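PDB 6ZZB: SAG family member (Sag19) from Eimeria tenella, which is a major surface antigen of the parasite, of unknown function but probably involved in contacts with the host, with a CAP-like fold. Local coordinates for residues Gly117-Pro129 / Asn173-Ser185. Sequence-based numbering, arbitrary orientation.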
# COMPACT_ATOMS: atom_id res chain seq x y z
N GLY A 117 -0.53 7.08 11.89
CA GLY A 117 0.32 5.93 12.23
C GLY A 117 -0.01 4.69 11.44
O GLY A 117 0.59 3.65 11.73
N ALA A 118 -0.88 4.77 10.43
CA ALA A 118 -1.31 3.56 9.71
C ALA A 118 -0.12 2.92 8.98
O ALA A 118 0.76 3.60 8.44
CB ALA A 118 -2.40 3.90 8.74
N ASN A 119 -0.17 1.60 8.91
CA ASN A 119 0.85 0.83 8.17
C ASN A 119 0.23 -0.50 7.77
O ASN A 119 -0.96 -0.75 8.01
CB ASN A 119 2.11 0.67 9.03
CG ASN A 119 1.81 -0.03 10.34
OD1 ASN A 119 1.06 -0.98 10.40
ND2 ASN A 119 2.36 0.50 11.44
N ALA A 120 1.04 -1.34 7.14
CA ALA A 120 0.63 -2.65 6.60
C ALA A 120 0.99 -3.78 7.56
O ALA A 120 1.12 -4.91 7.12
CB ALA A 120 1.22 -2.88 5.24
N LYS A 121 1.02 -3.55 8.85
CA LYS A 121 1.41 -4.63 9.78
C LYS A 121 0.35 -5.73 9.81
O LYS A 121 0.72 -6.89 10.14
CB LYS A 121 1.64 -4.08 11.17
CG LYS A 121 0.40 -3.66 11.90
CD LYS A 121 0.70 -3.27 13.33
CE LYS A 121 -0.55 -2.86 14.06
NZ LYS A 121 -0.22 -2.48 15.46
N LYS A 122 -0.90 -5.40 9.52
CA LYS A 122 -2.00 -6.38 9.52
C LYS A 122 -2.53 -6.57 8.10
O LYS A 122 -2.65 -7.72 7.65
CB LYS A 122 -3.14 -5.95 10.45
CG LYS A 122 -4.35 -6.84 10.38
CD LYS A 122 -5.34 -6.51 11.47
CE LYS A 122 -6.51 -7.43 11.51
NZ LYS A 122 -7.21 -7.20 12.80
N TYR A 123 -2.90 -5.49 7.42
CA TYR A 123 -3.52 -5.52 6.07
C TYR A 123 -2.39 -5.28 5.08
O TYR A 123 -1.87 -4.17 5.03
CB TYR A 123 -4.62 -4.47 5.95
CG TYR A 123 -5.74 -4.71 6.93
CD1 TYR A 123 -6.71 -5.66 6.67
CD2 TYR A 123 -5.85 -3.96 8.09
CE1 TYR A 123 -7.74 -5.90 7.56
CE2 TYR A 123 -6.86 -4.20 9.00
CZ TYR A 123 -7.81 -5.15 8.72
OH TYR A 123 -8.80 -5.39 9.63
N PRO A 124 -1.94 -6.31 4.34
CA PRO A 124 -0.80 -6.13 3.45
C PRO A 124 -1.18 -5.28 2.25
O PRO A 124 -2.18 -5.56 1.59
CB PRO A 124 -0.42 -7.55 3.02
CG PRO A 124 -1.63 -8.37 3.26
CD PRO A 124 -2.46 -7.69 4.32
N GLY A 125 -0.44 -4.21 2.04
CA GLY A 125 -0.63 -3.37 0.88
C GLY A 125 0.13 -2.08 1.04
O GLY A 125 0.93 -1.93 1.98
N LEU A 126 -0.09 -1.17 0.11
CA LEU A 126 0.42 0.21 0.17
C LEU A 126 -0.45 1.02 1.11
O LEU A 126 -1.68 0.95 1.04
CB LEU A 126 0.48 0.80 -1.24
CG LEU A 126 0.81 2.28 -1.35
CD1 LEU A 126 1.54 2.55 -2.67
CD2 LEU A 126 -0.46 3.13 -1.22
N VAL A 127 0.20 1.77 1.99
CA VAL A 127 -0.49 2.62 2.98
C VAL A 127 0.11 4.01 2.91
O VAL A 127 1.31 4.15 3.17
CB VAL A 127 -0.38 2.04 4.39
CG1 VAL A 127 -1.08 2.90 5.42
CG2 VAL A 127 -0.87 0.63 4.43
N ILE A 128 -0.70 5.03 2.66
CA ILE A 128 -0.22 6.44 2.69
C ILE A 128 -1.22 7.30 3.44
O ILE A 128 -2.30 7.59 2.92
CB ILE A 128 0.03 6.99 1.29
CG1 ILE A 128 1.01 6.14 0.49
CG2 ILE A 128 0.50 8.43 1.39
CD1 ILE A 128 1.18 6.57 -0.95
N PRO A 129 -0.88 7.75 4.65
CA PRO A 129 -1.69 8.77 5.31
C PRO A 129 -1.45 10.13 4.65
O PRO A 129 -0.38 10.36 4.11
CB PRO A 129 -1.18 8.77 6.75
CG PRO A 129 -0.32 7.53 6.88
CD PRO A 129 0.23 7.29 5.49
N ASN A 173 10.02 -1.99 7.93
CA ASN A 173 9.31 -1.26 8.99
C ASN A 173 9.23 0.23 8.65
O ASN A 173 8.51 0.95 9.36
CB ASN A 173 9.99 -1.47 10.36
CG ASN A 173 11.39 -0.92 10.43
OD1 ASN A 173 12.03 -0.63 9.43
ND2 ASN A 173 11.93 -0.88 11.65
N ASN A 174 9.88 0.67 7.59
CA ASN A 174 9.64 2.01 7.00
C ASN A 174 8.47 1.86 6.02
O ASN A 174 8.55 1.04 5.10
CB ASN A 174 10.93 2.52 6.34
CG ASN A 174 10.75 3.82 5.61
OD1 ASN A 174 10.10 3.86 4.57
ND2 ASN A 174 11.35 4.90 6.13
N VAL A 175 7.42 2.64 6.23
CA VAL A 175 6.17 2.45 5.45
C VAL A 175 6.44 2.72 3.98
O VAL A 175 5.91 2.02 3.10
CB VAL A 175 5.03 3.31 6.03
CG1 VAL A 175 3.77 3.16 5.18
CG2 VAL A 175 4.73 2.96 7.46
N ASN A 176 7.29 3.71 3.65
CA ASN A 176 7.61 3.97 2.25
C ASN A 176 8.33 2.77 1.63
O ASN A 176 8.06 2.43 0.48
CB ASN A 176 8.40 5.27 2.09
CG ASN A 176 7.71 6.47 2.68
OD1 ASN A 176 8.27 7.17 3.56
ND2 ASN A 176 6.53 6.75 2.22
N ALA A 177 9.32 2.20 2.32
CA ALA A 177 10.04 1.04 1.79
C ALA A 177 9.08 -0.14 1.57
O ALA A 177 9.18 -0.81 0.54
CB ALA A 177 11.17 0.65 2.71
N SER A 178 8.20 -0.38 2.54
CA SER A 178 7.16 -1.42 2.40
C SER A 178 6.31 -1.12 1.16
O SER A 178 6.06 -1.97 0.34
CB SER A 178 6.36 -1.50 3.64
OG SER A 178 5.31 -2.46 3.52
N ASN A 179 5.90 0.13 1.01
CA ASN A 179 5.05 0.54 -0.14
C ASN A 179 5.77 0.22 -1.44
O ASN A 179 5.12 -0.29 -2.37
CB ASN A 179 4.69 2.01 -0.06
CG ASN A 179 3.68 2.34 1.02
OD1 ASN A 179 3.05 1.45 1.59
ND2 ASN A 179 3.52 3.63 1.33
N VAL A 180 7.07 0.50 -1.55
CA VAL A 180 7.80 0.22 -2.79
C VAL A 180 7.87 -1.29 -3.04
O VAL A 180 7.78 -1.69 -4.20
CB VAL A 180 9.22 0.83 -2.71
CG1 VAL A 180 10.13 0.29 -3.79
CG2 VAL A 180 9.10 2.32 -2.75
N ALA A 181 8.03 -2.09 -2.00
CA ALA A 181 8.05 -3.56 -2.18
C ALA A 181 6.74 -4.02 -2.81
O ALA A 181 6.80 -4.80 -3.75
CB ALA A 181 8.33 -4.22 -0.86
N PHE A 182 5.61 -3.47 -2.38
CA PHE A 182 4.32 -3.89 -2.99
C PHE A 182 4.22 -3.34 -4.40
O PHE A 182 3.81 -4.06 -5.32
CB PHE A 182 3.14 -3.39 -2.16
CG PHE A 182 2.88 -4.21 -0.94
CD1 PHE A 182 2.05 -5.33 -1.02
CD2 PHE A 182 3.47 -3.90 0.27
CE1 PHE A 182 1.81 -6.09 0.11
CE2 PHE A 182 3.24 -4.69 1.39
CZ PHE A 182 2.43 -5.81 1.30
N LEU A 183 4.59 -2.09 -4.61
CA LEU A 183 4.48 -1.45 -5.93
C LEU A 183 5.28 -2.23 -6.96
O LEU A 183 4.84 -2.30 -8.12
CB LEU A 183 4.99 -0.01 -5.89
CG LEU A 183 4.07 1.00 -5.22
CD1 LEU A 183 4.81 2.27 -4.88
CD2 LEU A 183 2.88 1.31 -6.13
N LEU A 184 6.45 -2.70 -6.58
CA LEU A 184 7.42 -3.32 -7.52
C LEU A 184 7.45 -4.83 -7.36
O LEU A 184 8.43 -5.47 -7.85
CB LEU A 184 8.81 -2.73 -7.27
CG LEU A 184 8.92 -1.24 -7.54
CD1 LEU A 184 10.37 -0.81 -7.39
CD2 LEU A 184 8.42 -0.86 -8.92
N SER A 185 6.46 -5.43 -6.72
CA SER A 185 6.43 -6.89 -6.49
C SER A 185 6.11 -7.63 -7.80
O SER A 185 5.15 -7.27 -8.48
CB SER A 185 5.42 -7.22 -5.44
OG SER A 185 5.28 -8.63 -5.31
O HOH W 1 3.21 -0.82 3.10
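The side-chain amide of N179, on helix 175-183, docks on the backbone of V127 and serves both its polar groups. OD1 accepts from V127 N at 2.9 Å, while ND2 donates to V127 O over the same distance, both nearly straight. Asparagine suits this place because its short amide offers a donor and an acceptor together, matching the N-H and C=O of one strand residue. V127 O lies nearly in the amide plane of N179, whereas V127 N sits above it (38°). With CG beside the backbone N (chi1 -72°), the amide reaches the strand although CB does not point straight at it. L126, a branched apolar chain, meets two residues at once: CG packs on N179 CG, the side chains crossing at about a right angle, and CD1 on L183 at the helix's C-terminal end. I128 CG1 lies near ND2.

F182 offers a flat face to the backbone of G125, whose CA lies 3.7 Å from the ring centroid in a CH-pi contact. G125 is almost fully extended, a conformation far easier for glycine than for residues with a CB. P124 CB meets F182 CZ obliquely. At the helix's first turn, V175 CG1 lies 3.3 Å from V127 O.

A water bridges the segments, donating to G125 O and N179 OD1 and accepting from S178 OG, which also hydrogen-bonds Y165. T145 OG1 is a further partner of N179 ND2; together, V127, the water and T145 should hold the amide in one orientation. Helix 175-183 thus packs against strand 126-131 near the chain's centre, beside helix 138-155, while L126 and I128 pair with strand 203-211.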